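Local coordinates for interleukin-1beta (Gallus gallus, PDB 2WRY), which is a secreted inflammatory cytokine of the interleukin-1 family, which probably signals by binding the interleukin-1 receptor, at residues K20-L24 against S41-R45; F132-L137 against V152-Y157. Numbering follows the deposited sequence.

Contact 1 (K20-L24 against S41-R45)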
loop_
_atom_site.group_PDB
_atom_site.type_symbol
_atom_site.label_atom_id
_atom_site.label_comp_id
_atom_site.label_asym_id
_atom_site.label_seq_id
_atom_site.Cartn_x
_atom_site.Cartn_y
_atom_site.Cartn_z
ATOM N N LYS A 20 -0.441 -14.085 3.516
ATOM C CA LYS A 20 0.927 -13.584 3.429
ATOM C C LYS A 20 1.022 -12.203 4.107
ATOM O O LYS A 20 0.098 -11.387 4.023
ATOM C CB LYS A 20 1.401 -13.504 1.973
ATOM C CG LYS A 20 1.359 -14.847 1.291
ATOM C CD LYS A 20 2.256 -14.942 0.047
ATOM C CE LYS A 20 1.896 -13.902 -1.035
ATOM N NZ LYS A 20 0.514 -14.120 -1.589
ATOM N N CYS A 21 2.121 -11.955 4.820
ATOM C CA CYS A 21 2.368 -10.610 5.341
ATOM C C CYS A 21 3.484 -9.977 4.548
ATOM O O CYS A 21 4.117 -10.634 3.718
ATOM C CB CYS A 21 2.755 -10.637 6.812
ATOM S SG CYS A 21 4.223 -11.562 7.156
ATOM N N PHE A 22 3.715 -8.697 4.838
ATOM C CA PHE A 22 4.795 -7.931 4.185
ATOM C C PHE A 22 6.059 -7.955 5.058
ATOM O O PHE A 22 5.993 -7.841 6.298
ATOM C CB PHE A 22 4.394 -6.467 3.999
ATOM C CG PHE A 22 3.247 -6.220 3.047
ATOM C CD1 PHE A 22 2.750 -7.218 2.202
ATOM C CD2 PHE A 22 2.664 -4.958 3.017
ATOM C CE1 PHE A 22 1.672 -6.928 1.331
ATOM C CE2 PHE A 22 1.616 -4.649 2.146
ATOM C CZ PHE A 22 1.114 -5.643 1.301
ATOM N N VAL A 23 7.206 -8.104 4.409
ATOM C CA VAL A 23 8.494 -7.806 5.060
ATOM C C VAL A 23 9.286 -6.857 4.182
ATOM O O VAL A 23 9.098 -6.857 2.964
ATOM C CB VAL A 23 9.349 -9.074 5.429
ATOM C CG1 VAL A 23 8.553 -10.045 6.310
ATOM C CG2 VAL A 23 9.957 -9.760 4.197
ATOM N N LEU A 24 10.178 -6.070 4.792
ATOM C CA LEU A 24 11.023 -5.156 4.023
ATOM C C LEU A 24 12.300 -5.889 3.625
ATOM O O LEU A 24 13.215 -6.059 4.436
ATOM C CB LEU A 24 11.296 -3.864 4.815
ATOM C CG LEU A 24 11.959 -2.739 4.034
ATOM C CD1 LEU A 24 11.043 -2.259 2.909
ATOM C CD2 LEU A 24 12.324 -1.577 4.951
ATOM N N SER A 41 13.267 -12.161 10.410
ATOM C CA SER A 41 12.452 -11.277 9.556
ATOM C C SER A 41 11.304 -10.668 10.334
ATOM O O SER A 41 10.586 -11.372 11.041
ATOM C CB SER A 41 11.905 -12.041 8.350
ATOM O OG SER A 41 12.967 -12.503 7.557
ATOM N N GLN A 42 11.154 -9.351 10.212
ATOM C CA GLN A 42 10.208 -8.611 11.023
ATOM C C GLN A 42 9.030 -8.147 10.170
ATOM O O GLN A 42 9.207 -7.434 9.169
ATOM C CB GLN A 42 10.897 -7.433 11.722
ATOM C CG GLN A 42 11.914 -7.930 12.745
ATOM C CD GLN A 42 12.795 -6.845 13.347
ATOM O OE1 GLN A 42 12.580 -5.653 13.143
ATOM N NE2 GLN A 42 13.789 -7.270 14.128
ATOM N N LYS A 43 7.840 -8.569 10.580
ATOM C CA LYS A 43 6.605 -8.226 9.873
ATOM C C LYS A 43 6.383 -6.717 9.826
ATOM O O LYS A 43 6.542 -6.015 10.827
ATOM C CB LYS A 43 5.435 -8.930 10.587
ATOM C CG LYS A 43 4.078 -8.587 10.104
ATOM C CD LYS A 43 3.073 -9.563 10.689
ATOM C CE LYS A 43 2.708 -9.198 12.102
ATOM N NZ LYS A 43 1.438 -9.873 12.431
ATOM N N VAL A 44 6.012 -6.233 8.646
ATOM C CA VAL A 44 5.718 -4.839 8.442
ATOM C C VAL A 44 4.297 -4.499 8.906
ATOM O O VAL A 44 3.359 -5.229 8.594
ATOM C CB VAL A 44 5.949 -4.480 6.950
ATOM C CG1 VAL A 44 5.221 -3.197 6.570
ATOM C CG2 VAL A 44 7.453 -4.418 6.663
ATOM N N ARG A 45 4.160 -3.418 9.678
ATOM C CA ARG A 45 2.849 -2.827 9.961
ATOM C C ARG A 45 2.749 -1.551 9.143
ATOM O O ARG A 45 3.782 -0.973 8.749
ATOM C CB ARG A 45 2.666 -2.505 11.447
ATOM C CG ARG A 45 2.511 -3.754 12.289
ATOM C CD ARG A 45 1.394 -3.606 13.314
ATOM N NE ARG A 45 1.563 -2.518 14.272
ATOM C CZ ARG A 45 0.571 -1.959 14.971
ATOM N NH1 ARG A 45 -0.694 -2.369 14.827
ATOM N NH2 ARG A 45 0.849 -0.979 15.824
HETATM O O HOH W 1 2.461 -7.336 6.932
HETATM O O HOH W 2 10.884 -6.291 7.516
#
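In the beta-trefoil fold of interleukin-1, C21-L24 of the first segment make up most of strand 21-26, one arm of a hairpin with strand 29-33, with K20 just before it, and S41-R45 is the end of the loop that returns from that hairpin to strand 45-53. The two segments run at 103° to each other, so the backbones meet over a short length, V23 and K43 coming closest with a CA-CA distance of 5.2 Å. One direct hydrogen bond joins them: V44 N donates to F22 O at 2.8 Å, nearly straight at 170°. Because the chains diverge from this point, water continues the pairing on either side of it. One water accepts from F22 N (2.8 Å) and lies 2.8 Å from V44 O; the other accepts from L24 N at 2.8 Å and donates to Q42 O at 2.6 Å. The strand edge that faces the loop is thus hydrated on both sides of the direct bond, while on its other edge C21 and V23 pair through their backbones with L33 and V31. Apolar contacts centre on V44, which points toward the strand: its CB meets F22 CB at 3.9 Å, and its CG2 lies 3.9 Å from V23 CA and 4.3 Å from L24 CB. F22 sends its ring away from the loop, toward the interior. Nearer the surface, K43 CD lies 4.0 Å from C21 CB, and both residues also touch F15 of strand 4-16. V23 packs by CG1 on the loop backbone, 3.9 Å from Q42 O.

Contact 2 (F132-L137 against V152-Y157)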
loop_
_atom_site.group_PDB
_atom_site.type_symbol
_atom_site.label_atom_id
_atom_site.label_comp_id
_atom_site.label_asym_id
_atom_site.label_seq_id
_atom_site.Cartn_x
_atom_site.Cartn_y
_atom_site.Cartn_z
ATOM N N PHE A 132 -3.780 -1.172 -8.644
ATOM C CA PHE A 132 -3.999 -1.615 -7.276
ATOM C C PHE A 132 -2.790 -2.306 -6.701
ATOM O O PHE A 132 -2.062 -3.018 -7.409
ATOM C CB PHE A 132 -5.173 -2.614 -7.222
ATOM C CG PHE A 132 -6.506 -2.037 -7.614
ATOM C CD1 PHE A 132 -7.459 -1.736 -6.659
ATOM C CD2 PHE A 132 -6.827 -1.831 -8.960
ATOM C CE1 PHE A 132 -8.705 -1.192 -7.031
ATOM C CE2 PHE A 132 -8.085 -1.314 -9.323
ATOM C CZ PHE A 132 -9.017 -1.017 -8.361
ATOM N N ILE A 133 -2.571 -2.106 -5.400
ATOM C CA ILE A 133 -1.452 -2.774 -4.736
ATOM C C ILE A 133 -1.698 -4.282 -4.724
ATOM O O ILE A 133 -2.794 -4.744 -4.349
ATOM C CB ILE A 133 -1.241 -2.281 -3.284
ATOM C CG1 ILE A 133 -0.973 -0.767 -3.257
ATOM C CG2 ILE A 133 -0.110 -3.107 -2.627
ATOM C CD1 ILE A 133 -0.776 -0.220 -1.867
ATOM N N CYS A 134 -0.713 -5.045 -5.164
ATOM C CA CYS A 134 -0.907 -6.493 -5.263
ATOM C C CYS A 134 0.283 -7.311 -4.813
ATOM O O CYS A 134 1.422 -6.849 -4.785
ATOM C CB CYS A 134 -1.287 -6.907 -6.695
ATOM S SG CYS A 134 0.043 -6.596 -7.879
ATOM N N THR A 135 -0.004 -8.551 -4.445
ATOM C CA THR A 135 1.046 -9.518 -4.163
ATOM C C THR A 135 0.985 -10.651 -5.180
ATOM O O THR A 135 -0.035 -10.876 -5.844
ATOM C CB THR A 135 0.909 -10.108 -2.735
ATOM O OG1 THR A 135 -0.290 -10.888 -2.648
ATOM C CG2 THR A 135 0.907 -8.968 -1.700
ATOM N N SER A 136 2.085 -11.371 -5.285
ATOM C CA SER A 136 2.137 -12.521 -6.148
ATOM C C SER A 136 1.386 -13.663 -5.487
ATOM O O SER A 136 1.220 -13.683 -4.275
ATOM C CB SER A 136 3.600 -12.912 -6.311
ATOM O OG SER A 136 3.729 -14.076 -7.086
ATOM N N LEU A 137 0.941 -14.631 -6.282
ATOM C CA LEU A 137 0.439 -15.894 -5.718
ATOM C C LEU A 137 1.558 -16.698 -5.058
ATOM O O LEU A 137 1.291 -17.511 -4.158
ATOM C CB LEU A 137 -0.206 -16.743 -6.814
ATOM C CG LEU A 137 -1.320 -16.110 -7.666
ATOM C CD1 LEU A 137 -1.875 -17.096 -8.709
ATOM C CD2 LEU A 137 -2.435 -15.582 -6.805
ATOM N N VAL A 152 -4.591 -13.550 -11.209
ATOM C CA VAL A 152 -3.242 -14.157 -11.102
ATOM C C VAL A 152 -2.297 -13.293 -10.263
ATOM O O VAL A 152 -1.085 -13.191 -10.494
ATOM C CB VAL A 152 -2.615 -14.526 -12.489
ATOM C CG1 VAL A 152 -1.524 -15.566 -12.308
ATOM C CG2 VAL A 152 -3.674 -15.034 -13.447
ATOM N N ASN A 153 -2.910 -12.661 -9.278
ATOM C CA ASN A 153 -2.222 -11.951 -8.185
ATOM C C ASN A 153 -3.275 -11.779 -7.093
ATOM O O ASN A 153 -4.463 -12.127 -7.287
ATOM C CB ASN A 153 -1.700 -10.575 -8.644
ATOM C CG ASN A 153 -2.813 -9.658 -9.117
ATOM O OD1 ASN A 153 -3.629 -9.202 -8.326
ATOM N ND2 ASN A 153 -2.848 -9.387 -10.435
ATOM N N ILE A 154 -2.864 -11.236 -5.955
ATOM C CA ILE A 154 -3.815 -10.978 -4.878
ATOM C C ILE A 154 -3.805 -9.467 -4.654
ATOM O O ILE A 154 -2.747 -8.882 -4.417
ATOM C CB ILE A 154 -3.424 -11.716 -3.597
ATOM C CG1 ILE A 154 -3.574 -13.233 -3.810
ATOM C CG2 ILE A 154 -4.267 -11.228 -2.427
ATOM C CD1 ILE A 154 -2.794 -14.025 -2.820
ATOM N N ALA A 155 -4.975 -8.843 -4.719
ATOM C CA ALA A 155 -5.076 -7.394 -4.498
ATOM C C ALA A 155 -6.058 -7.096 -3.348
ATOM O O ALA A 155 -6.507 -5.975 -3.196
ATOM C CB ALA A 155 -5.486 -6.647 -5.792
ATOM N N THR A 156 -6.328 -8.118 -2.540
ATOM C CA THR A 156 -7.309 -8.063 -1.455
ATOM C C THR A 156 -6.592 -8.387 -0.147
ATOM O O THR A 156 -5.843 -9.393 -0.072
ATOM C CB THR A 156 -8.460 -9.100 -1.681
ATOM O OG1 THR A 156 -9.093 -8.864 -2.957
ATOM C CG2 THR A 156 -9.511 -8.995 -0.567
ATOM N N TYR A 157 -6.859 -7.547 0.859
ATOM C CA TYR A 157 -6.147 -7.582 2.158
ATOM C C TYR A 157 -7.117 -7.600 3.310
ATOM O O TYR A 157 -8.281 -7.214 3.191
ATOM C CB TYR A 157 -5.205 -6.348 2.294
ATOM C CG TYR A 157 -4.214 -6.278 1.165
ATOM C CD1 TYR A 157 -2.995 -7.002 1.202
ATOM C CD2 TYR A 157 -4.535 -5.580 0.006
ATOM C CE1 TYR A 157 -2.110 -7.004 0.101
ATOM C CE2 TYR A 157 -3.668 -5.579 -1.091
ATOM C CZ TYR A 157 -2.479 -6.285 -1.049
ATOM O OH TYR A 157 -1.640 -6.232 -2.148
HETATM O O HOH W 3 -5.280 -3.543 -3.647
HETATM O O HOH W 4 1.200 -14.202 -9.163
#
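F132 begins the segment with its CB 4.3 Å from A155 CB, while its ring leads away to a cation-pi contact with R122. At I133 the carbonyl is a meeting point: Y157 OH donates a weak hydrogen bond to I133 O (2.9 Å), A155 CA makes a CA-H...O contact with that oxygen at 3.5 Å, and a water lies 2.8 Å from both I133 O and A155 O. The CG2 of I133 also packs 4.3 Å from Y157 CZ. C134 CA lies only 3.1 Å from I154 O, a second CA-H...O contact. T135 and I154 then form a single antiparallel hydrogen-bonded pair: T135 N to I154 O, 2.8 Å, and I154 N to T135 O, 2.9 Å. The T135 hydroxyl is hydrogen-bonded to D16 of strand 4-16, and its CG2 lies near the plane of the Y157 ring, at the edge. Beyond S136, a water bridges L137 N (2.9 Å) and V152 O (2.8 Å), and the L137 side chain folds back, its CD1 3.9 Å from V152 CG1 and its CD2 4.0 Å from I154 CG1. Within the beta-trefoil the contact thus joins strand 132-134, backbone-paired with T146 and G144 of strand 144-146, and the residues just after it to the loop entering strand 157-160, with I154 and Y157 packed against strand 4-16.

Both segments of contact 1 precede those of contact 2 along the chain, and the contact centres lie about 15 Å apart, yet they touch directly. K20 takes no part in the pairing of contact 1; its ammonium reaches into contact 2, where K20 NZ lies 2.8 Å from S136 O, a probable hydrogen bond, and 3.5 Å from I154 CD1. The same ammonium forms a salt bridge with D16 of strand 4-16, which is also hydrogen-bonded to T135, so one carboxylate links a residue from a segment of each contact. Deeper in, F22 CZ packs 3.7 Å from Y157 CE1, bringing one aromatic ring of each contact together. The start of an early hairpin and two late segments of the trefoil thereby meet through one polar and one aromatic junction.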